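Local coordinates for protein MJ1225 (Methanocaldococcus jannaschii, PDB 3KH5) that binds AMP and ADP, contains four CBS domains and is a putative archaeal homologue of the gamma subunit of AMP-activated protein kinase, its own cellular role being unknown, at residues A[76-81]-A[210-215]; A[58-63]-A[80-85]; A[247-250]-A[256-259]. All coordinates share one frame; numbering follows the deposited sequence.

Overall arrangement
Three apolar contacts, none with a hydrogen bond between its two segments, illustrate how a protein of four CBS repeats is held together at different depths. Interaction 1, centred about 25 Å from the centre of the chain, is partly open to solvent; interaction 2 is buried. Both use helix 78-81, where F78 and L79 meet M212 while A81 meets F60, and they merge where F78 CE1 lies 3.6 Å from F60 CE2. Interaction 3 is also buried but lies on the opposite side of the chain's centre, its centre about 36 Å from that of interaction 1. There no aromatic side chain takes part: a methionine and an isoleucine pack on a leucine, and the strand involved also binds AMP through its backbone.

Interaction 1: A[76-81]-A[210-215]; sequences RNFLAA and NHMQTG
L79 and M212 form the centre of this contact, an apolar meeting of two short helices. The two side chains cross at about a right angle, with both methyl branches of the leucine set against the methionine stem. CD1 of L79 comes to 3.2 Å from SD of M212, and L79 CD2 stands 3.3 Å from M212 CB; both approaches are short. The leucine takes unusual torsions (chi1 -107°, chi2 29°) in placing its branches there, consistent with some strain. Beyond CG the methionine is extended (chi2 176°), which carries its sulfur and terminal methyl past the leucine to the neighbouring aromatic ring. An alanine in place of L79 would remove both branches and would probably leave the CB and sulfur of M212 without their leucine packing, opening a gap between the helices.

A Met-aromatic contact is the second component. M212 SD lies 5.3 Å from the centroid of the F78 ring, at its edge, and M212 CE approaches F78 CE2 at 3.9 Å.

No hydrogen bond joins the two segments; within the first, N77 is the N-cap of helix 78-81, its OD1 accepting a weak bond from A80 N.

The contact thus joins helix 78-81 to the end of helix 206-213. Helix 196-203 contributes L203 against both F78 and M212, I70 of helix 68-73 touches F78, and I220 of helix 218-222 meets M212.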
loop_
_atom_site.group_PDB
_atom_site.type_symbol
_atom_site.label_atom_id
_atom_site.label_comp_id
_atom_site.label_asym_id
_atom_site.label_seq_id
_atom_site.Cartn_x
_atom_site.Cartn_y
_atom_site.Cartn_z
ATOM N N ARG A 76 -10.736 22.663 6.949
ATOM C CA ARG A 76 -9.284 22.589 6.825
ATOM C C ARG A 76 -8.556 22.143 8.093
ATOM O O ARG A 76 -7.322 22.100 8.117
ATOM C CB ARG A 76 -8.724 23.934 6.366
ATOM C CG ARG A 76 -9.243 24.394 5.019
ATOM C CD ARG A 76 -8.070 24.709 4.163
ATOM N NE ARG A 76 -7.030 23.722 4.428
ATOM C CZ ARG A 76 -5.865 23.661 3.799
ATOM N NH1 ARG A 76 -5.566 24.534 2.844
ATOM N NH2 ARG A 76 -4.994 22.717 4.123
ATOM N N ASN A 77 -9.311 21.812 9.134
ATOM C CA ASN A 77 -8.726 21.368 10.390
ATOM C C ASN A 77 -8.463 19.863 10.387
ATOM O O ASN A 77 -9.360 19.065 10.676
ATOM C CB ASN A 77 -9.644 21.752 11.548
ATOM C CG ASN A 77 -8.947 21.718 12.889
ATOM O OD1 ASN A 77 -7.831 21.213 13.023
ATOM N ND2 ASN A 77 -9.610 22.263 13.901
ATOM N N PHE A 78 -7.227 19.494 10.058
ATOM C CA PHE A 78 -6.804 18.096 9.986
ATOM C C PHE A 78 -6.902 17.407 11.337
ATOM O O PHE A 78 -7.325 16.252 11.423
ATOM C CB PHE A 78 -5.367 18.016 9.463
ATOM C CG PHE A 78 -4.784 16.632 9.478
ATOM C CD1 PHE A 78 -5.127 15.710 8.497
ATOM C CD2 PHE A 78 -3.873 16.255 10.461
ATOM C CE1 PHE A 78 -4.587 14.431 8.499
ATOM C CE2 PHE A 78 -3.327 14.976 10.472
ATOM C CZ PHE A 78 -3.685 14.063 9.488
ATOM N N LEU A 79 -6.498 18.119 12.384
ATOM C CA LEU A 79 -6.529 17.584 13.735
ATOM C C LEU A 79 -7.943 17.298 14.222
ATOM O O LEU A 79 -8.172 16.290 14.904
ATOM C CB LEU A 79 -5.790 18.512 14.697
ATOM C CG LEU A 79 -4.419 18.047 15.203
ATOM C CD1 LEU A 79 -3.723 17.136 14.187
ATOM C CD2 LEU A 79 -3.555 19.258 15.544
ATOM N N ALA A 80 -8.891 18.166 13.877
ATOM C CA ALA A 80 -10.293 17.889 14.190
ATOM C C ALA A 80 -10.843 16.748 13.327
ATOM O O ALA A 80 -11.567 15.881 13.825
ATOM C CB ALA A 80 -11.141 19.140 14.023
ATOM N N ALA A 81 -10.490 16.762 12.041
ATOM C CA ALA A 81 -10.988 15.790 11.067
ATOM C C ALA A 81 -10.606 14.364 11.431
ATOM O O ALA A 81 -11.377 13.432 11.199
ATOM C CB ALA A 81 -10.493 16.132 9.666
ATOM N N ASN A 210 4.307 19.327 15.486
ATOM C CA ASN A 210 4.664 20.729 15.665
ATOM C C ASN A 210 3.821 21.688 14.790
ATOM O O ASN A 210 3.243 22.662 15.314
ATOM C CB ASN A 210 6.196 20.893 15.516
ATOM C CG ASN A 210 6.598 22.029 14.597
ATOM O OD1 ASN A 210 6.469 23.204 14.941
ATOM N ND2 ASN A 210 7.116 21.679 13.423
ATOM N N HIS A 211 3.725 21.395 13.485
ATOM C CA HIS A 211 2.909 22.204 12.561
ATOM C C HIS A 211 1.419 22.163 12.870
ATOM O O HIS A 211 0.754 23.192 12.841
ATOM C CB HIS A 211 3.127 21.781 11.108
ATOM C CG HIS A 211 4.243 22.506 10.433
ATOM N ND1 HIS A 211 4.063 23.695 9.760
ATOM C CD2 HIS A 211 5.562 22.215 10.336
ATOM C CE1 HIS A 211 5.222 24.104 9.276
ATOM N NE2 HIS A 211 6.147 23.222 9.609
ATOM N N MET A 212 0.913 20.967 13.162
ATOM C CA MET A 212 -0.507 20.748 13.425
ATOM C C MET A 212 -1.043 21.619 14.572
ATOM O O MET A 212 -2.165 22.124 14.499
ATOM C CB MET A 212 -0.760 19.270 13.736
ATOM C CG MET A 212 -0.451 18.289 12.608
ATOM S SD MET A 212 -0.690 16.582 13.219
ATOM C CE MET A 212 0.190 15.638 11.954
ATOM N N GLN A 213 -0.231 21.781 15.620
ATOM C CA GLN A 213 -0.587 22.573 16.809
ATOM C C GLN A 213 -0.814 24.040 16.481
ATOM O O GLN A 213 -1.754 24.668 16.980
ATOM C CB GLN A 213 0.512 22.480 17.878
ATOM C CG GLN A 213 0.870 21.072 18.334
ATOM C CD GLN A 213 -0.245 20.377 19.098
ATOM O OE1 GLN A 213 -1.428 20.659 18.900
ATOM N NE2 GLN A 213 0.132 19.464 19.989
ATOM N N THR A 214 0.077 24.577 15.652
ATOM C CA THR A 214 -0.003 25.949 15.172
ATOM C C THR A 214 -0.743 25.945 13.830
ATOM O O THR A 214 -0.913 26.991 13.195
ATOM C CB THR A 214 1.420 26.569 14.995
ATOM O OG1 THR A 214 1.998 26.112 13.758
ATOM C CG2 THR A 214 2.346 26.178 16.158
ATOM N N GLY A 215 -1.195 24.755 13.434
ATOM C CA GLY A 215 -1.718 24.475 12.097
ATOM C C GLY A 215 -2.673 25.490 11.507
ATOM O O GLY A 215 -3.659 25.846 12.152
#

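Interaction 2: A[58-63]-A[80-85]; sequences VDFMGG and AAINEP
With CG anti to the backbone N (chi1 173°), the F60 ring reaches from helix 54-63 to A81 and I82. In I82, a chi1 of 57° puts CG1 between the backbone N and the carbonyl carbon; this leaves CG2 anti to the carbonyl carbon and presents that methyl at the ring's edge. The helix bearing F60 belongs to the first CBS repeat of the protein. Segment 80-85 packs against it, with I82 and E84 joined by backbone hydrogen bonding to R24 and I23 respectively.

A type I turn from A81 to E84, with E84 N bonded to A81 O, carries both touching residues and redirects the chain there. I23 of helix 23-33 and L69 and I70 of helix 68-73 also touch the ring. L69 belongs in addition to a pocket occupied by AMP, whose nearest approach to the F60 side chain is about 7 Å.

The side chains of F60 and I82 cross at about a right angle. Both partners approach the rim of the ring, near its plane, so the faces of F60 take no part in this contact. The two aliphatic groups meet adjacent corners of that rim: I82 CG2 lies 3.7 Å from F60 CE2, and the CB of A81 is 3.9 Å from F60 CZ.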
loop_
_atom_site.group_PDB
_atom_site.type_symbol
_atom_site.label_atom_id
_atom_site.label_comp_id
_atom_site.label_asym_id
_atom_site.label_seq_id
_atom_site.Cartn_x
_atom_site.Cartn_y
_atom_site.Cartn_z
ATOM N N VAL A 58 -3.842 8.584 2.328
ATOM C CA VAL A 58 -3.284 9.476 1.297
ATOM C C VAL A 58 -4.387 10.219 0.519
ATOM O O VAL A 58 -4.234 11.394 0.172
ATOM C CB VAL A 58 -2.317 8.715 0.346
ATOM C CG1 VAL A 58 -1.913 9.569 -0.856
ATOM C CG2 VAL A 58 -1.076 8.275 1.106
ATOM N N ASP A 59 -5.488 9.520 0.263
ATOM C CA ASP A 59 -6.707 10.091 -0.319
ATOM C C ASP A 59 -7.263 11.216 0.580
ATOM O O ASP A 59 -7.430 12.363 0.147
ATOM C CB ASP A 59 -7.708 8.933 -0.477
ATOM C CG ASP A 59 -8.974 9.312 -1.228
ATOM O OD1 ASP A 59 -9.414 10.476 -1.163
ATOM O OD2 ASP A 59 -9.560 8.408 -1.865
ATOM N N PHE A 60 -7.532 10.853 1.833
ATOM C CA PHE A 60 -7.971 11.756 2.897
ATOM C C PHE A 60 -7.101 13.011 3.047
ATOM O O PHE A 60 -7.618 14.110 3.238
ATOM C CB PHE A 60 -7.991 10.950 4.201
ATOM C CG PHE A 60 -8.271 11.753 5.436
ATOM C CD1 PHE A 60 -9.522 12.319 5.655
ATOM C CD2 PHE A 60 -7.290 11.894 6.417
ATOM C CE1 PHE A 60 -9.783 13.043 6.815
ATOM C CE2 PHE A 60 -7.540 12.615 7.581
ATOM C CZ PHE A 60 -8.789 13.191 7.781
ATOM N N MET A 61 -5.786 12.836 2.948
ATOM C CA MET A 61 -4.835 13.938 3.103
ATOM C C MET A 61 -4.865 14.954 1.962
ATOM O O MET A 61 -4.312 16.049 2.098
ATOM C CB MET A 61 -3.414 13.392 3.239
ATOM C CG MET A 61 -3.023 12.945 4.641
ATOM S SD MET A 61 -1.520 11.926 4.666
ATOM C CE MET A 61 -0.671 12.456 3.170
ATOM N N GLY A 62 -5.491 14.596 0.840
ATOM C CA GLY A 62 -5.455 15.470 -0.346
ATOM C C GLY A 62 -5.520 14.756 -1.686
ATOM O O GLY A 62 -5.918 15.356 -2.686
ATOM N N GLY A 63 -5.134 13.482 -1.706
ATOM C CA GLY A 63 -5.048 12.711 -2.944
ATOM C C GLY A 63 -6.356 12.453 -3.674
ATOM O O GLY A 63 -6.356 12.225 -4.883
ATOM N N ALA A 80 -8.891 18.166 13.877
ATOM C CA ALA A 80 -10.293 17.889 14.190
ATOM C C ALA A 80 -10.843 16.748 13.327
ATOM O O ALA A 80 -11.567 15.881 13.825
ATOM C CB ALA A 80 -11.141 19.140 14.023
ATOM N N ALA A 81 -10.490 16.762 12.041
ATOM C CA ALA A 81 -10.988 15.790 11.067
ATOM C C ALA A 81 -10.606 14.364 11.431
ATOM O O ALA A 81 -11.377 13.432 11.199
ATOM C CB ALA A 81 -10.493 16.132 9.666
ATOM N N ILE A 82 -9.420 14.196 12.010
ATOM C CA ILE A 82 -8.959 12.863 12.395
ATOM C C ILE A 82 -9.663 12.301 13.627
ATOM O O ILE A 82 -9.437 11.147 13.995
ATOM C CB ILE A 82 -7.418 12.768 12.553
ATOM C CG1 ILE A 82 -6.897 13.778 13.580
ATOM C CG2 ILE A 82 -6.733 12.920 11.190
ATOM C CD1 ILE A 82 -5.424 13.612 13.938
ATOM N N ASN A 83 -10.515 13.108 14.257
ATOM C CA ASN A 83 -11.392 12.609 15.318
ATOM C C ASN A 83 -12.664 11.935 14.787
ATOM O O ASN A 83 -13.396 11.300 15.552
ATOM C CB ASN A 83 -11.710 13.702 16.353
ATOM C CG ASN A 83 -10.573 13.915 17.353
ATOM O OD1 ASN A 83 -9.609 13.146 17.397
ATOM N ND2 ASN A 83 -10.688 14.962 18.164
ATOM N N GLU A 84 -12.910 12.055 13.481
ATOM C CA GLU A 84 -14.009 11.340 12.820
ATOM C C GLU A 84 -13.797 9.828 12.888
ATOM O O GLU A 84 -12.657 9.366 12.838
ATOM C CB GLU A 84 -14.132 11.767 11.351
ATOM C CG GLU A 84 -14.574 13.213 11.131
ATOM C CD GLU A 84 -16.076 13.417 11.254
ATOM O OE1 GLU A 84 -16.509 14.587 11.237
ATOM O OE2 GLU A 84 -16.826 12.422 11.361
ATOM N N PRO A 85 -14.894 9.054 12.996
ATOM C CA PRO A 85 -14.795 7.601 12.947
ATOM C C PRO A 85 -14.271 7.133 11.593
ATOM O O PRO A 85 -14.567 7.743 10.557
ATOM C CB PRO A 85 -16.240 7.137 13.161
ATOM C CG PRO A 85 -17.077 8.283 12.734
ATOM C CD PRO A 85 -16.296 9.505 13.113
#

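Interaction 3: A[247-250]-A[256-259]; sequences EIMV and ALPV. With AMP (adenosine monophosphate), chain C.
M249 and L257 cross obliquely, the long methionine chain passing one methyl branch of the leucine. In M249, CG sits anti to the carbonyl carbon (chi1 -65°), and the extended run beyond CG lays the side chain alongside L257 CD1. That methyl is touched at two points, 3.8 Å from M249 CG and 3.8 Å from M249 CE, and so rests against both ends of the thioether arm. The other branch of the leucine turns to I248: L257 CD2 is 4.4 Å from I248 CG2, a looser approach. L257 thus divides its two methyls between successive residues of helix 242-252.

This is helix-on-strand packing within the fourth CBS repeat, where the helix leads through a short connection into strand 256-260. That strand pairs antiparallel with strand 266-271, L257 being joined to I270 by backbone hydrogen bonding. V275 of helix 272-275 also touches M249, and I234 packs on L257.

A256 points its CB away from the helix, while its carbonyl binds the nucleotide. The O atom of A256 accepts a hydrogen bond from AMP N6 at 3.0 Å, with an N-H...O angle of 158°. AMP is held further by hydrogen bonds to I234 N, T195, R181 and D198.

The chemistry is therefore divided: dispersion forces seat the strand on its helix, while a main-chain carbonyl reads the adenine amino group, a bond that requires no polar side chain at A256.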
loop_
_atom_site.group_PDB
_atom_site.type_symbol
_atom_site.label_atom_id
_atom_site.label_comp_id
_atom_site.label_asym_id
_atom_site.label_seq_id
_atom_site.Cartn_x
_atom_site.Cartn_y
_atom_site.Cartn_z
ATOM N N GLU A 247 12.422 -13.165 -4.319
ATOM C CA GLU A 247 13.043 -13.412 -3.019
ATOM C C GLU A 247 13.420 -12.117 -2.295
ATOM O O GLU A 247 13.211 -11.994 -1.087
ATOM C CB GLU A 247 14.268 -14.311 -3.177
ATOM C CG GLU A 247 14.954 -14.684 -1.867
ATOM C CD GLU A 247 16.122 -15.628 -2.075
ATOM O OE1 GLU A 247 16.258 -16.583 -1.282
ATOM O OE2 GLU A 247 16.898 -15.428 -3.036
ATOM N N ILE A 248 13.979 -11.161 -3.040
ATOM C CA ILE A 248 14.296 -9.843 -2.489
ATOM C C ILE A 248 13.057 -9.164 -1.889
ATOM O O ILE A 248 13.123 -8.638 -0.779
ATOM C CB ILE A 248 14.994 -8.936 -3.538
ATOM C CG1 ILE A 248 16.455 -9.377 -3.711
ATOM C CG2 ILE A 248 14.961 -7.462 -3.108
ATOM C CD1 ILE A 248 17.021 -9.067 -5.090
ATOM N N MET A 249 11.935 -9.198 -2.609
ATOM C CA MET A 249 10.681 -8.581 -2.141
ATOM C C MET A 249 10.208 -9.179 -0.822
ATOM O O MET A 249 9.934 -8.469 0.148
ATOM C CB MET A 249 9.574 -8.755 -3.189
ATOM C CG MET A 249 9.811 -8.034 -4.506
ATOM S SD MET A 249 8.615 -8.524 -5.764
ATOM C CE MET A 249 8.981 -7.341 -7.058
ATOM N N VAL A 250 10.141 -10.502 -0.809
ATOM C CA VAL A 250 9.552 -11.269 0.265
ATOM C C VAL A 250 10.411 -11.281 1.548
ATOM O O VAL A 250 9.871 -11.341 2.660
ATOM C CB VAL A 250 9.224 -12.684 -0.294
ATOM C CG1 VAL A 250 9.551 -13.852 0.732
ATOM C CG2 VAL A 250 7.779 -12.767 -0.797
ATOM N N ALA A 256 7.765 -3.348 -4.602
ATOM C CA ALA A 256 8.076 -2.790 -5.917
ATOM C C ALA A 256 9.547 -2.411 -6.081
ATOM O O ALA A 256 10.127 -1.753 -5.213
ATOM C CB ALA A 256 7.188 -1.577 -6.198
ATOM N N LEU A 257 10.141 -2.834 -7.195
ATOM C CA LEU A 257 11.475 -2.383 -7.588
ATOM C C LEU A 257 11.408 -1.653 -8.935
ATOM O O LEU A 257 10.871 -2.195 -9.906
ATOM C CB LEU A 257 12.466 -3.557 -7.675
ATOM C CG LEU A 257 12.929 -4.321 -6.427
ATOM C CD1 LEU A 257 11.785 -5.068 -5.744
ATOM C CD2 LEU A 257 14.032 -5.309 -6.799
ATOM N N PRO A 258 11.925 -0.409 -8.990
ATOM C CA PRO A 258 12.125 0.275 -10.265
ATOM C C PRO A 258 13.141 -0.513 -11.089
ATOM O O PRO A 258 14.116 -1.021 -10.533
ATOM C CB PRO A 258 12.709 1.632 -9.848
ATOM C CG PRO A 258 12.220 1.834 -8.453
ATOM C CD PRO A 258 12.250 0.463 -7.847
ATOM N N VAL A 259 12.891 -0.650 -12.388
ATOM C CA VAL A 259 13.821 -1.330 -13.288
ATOM C C VAL A 259 14.661 -0.260 -13.979
ATOM O O VAL A 259 14.121 0.656 -14.611
ATOM C CB VAL A 259 13.091 -2.231 -14.320
ATOM C CG1 VAL A 259 14.084 -3.089 -15.096
ATOM C CG2 VAL A 259 12.055 -3.110 -13.626
HETATM P P AMP C . 6.083 0.142 1.430
HETATM O O1P AMP C . 5.505 -0.649 2.547
HETATM O O2P AMP C . 5.002 1.183 0.834
HETATM O O3P AMP C . 6.508 -0.788 0.171
HETATM O "O5'" AMP C . 7.364 1.015 1.841
HETATM C "C5'" AMP C . 7.989 0.951 3.146
HETATM C "C4'" AMP C . 9.334 1.679 3.108
HETATM O "O4'" AMP C . 10.132 0.965 2.121
HETATM C "C3'" AMP C . 9.081 3.097 2.563
HETATM O "O3'" AMP C . 9.905 4.062 3.250
HETATM C "C2'" AMP C . 9.511 2.990 1.102
HETATM O "O2'" AMP C . 10.040 4.241 0.646
HETATM C "C1'" AMP C . 10.605 1.920 1.158
HETATM N N9 AMP C . 10.788 1.216 -0.145
HETATM C C8 AMP C . 9.834 0.656 -0.896
HETATM N N7 AMP C . 10.377 0.123 -1.990
HETATM C C5 AMP C . 11.684 0.349 -1.934
HETATM C C6 AMP C . 12.743 0.035 -2.772
HETATM N N6 AMP C . 12.526 -0.629 -3.906
HETATM N N1 AMP C . 13.986 0.412 -2.417
HETATM C C2 AMP C . 14.211 1.074 -1.285
HETATM N N3 AMP C . 13.219 1.388 -0.463
HETATM C C4 AMP C . 11.953 1.039 -0.762
#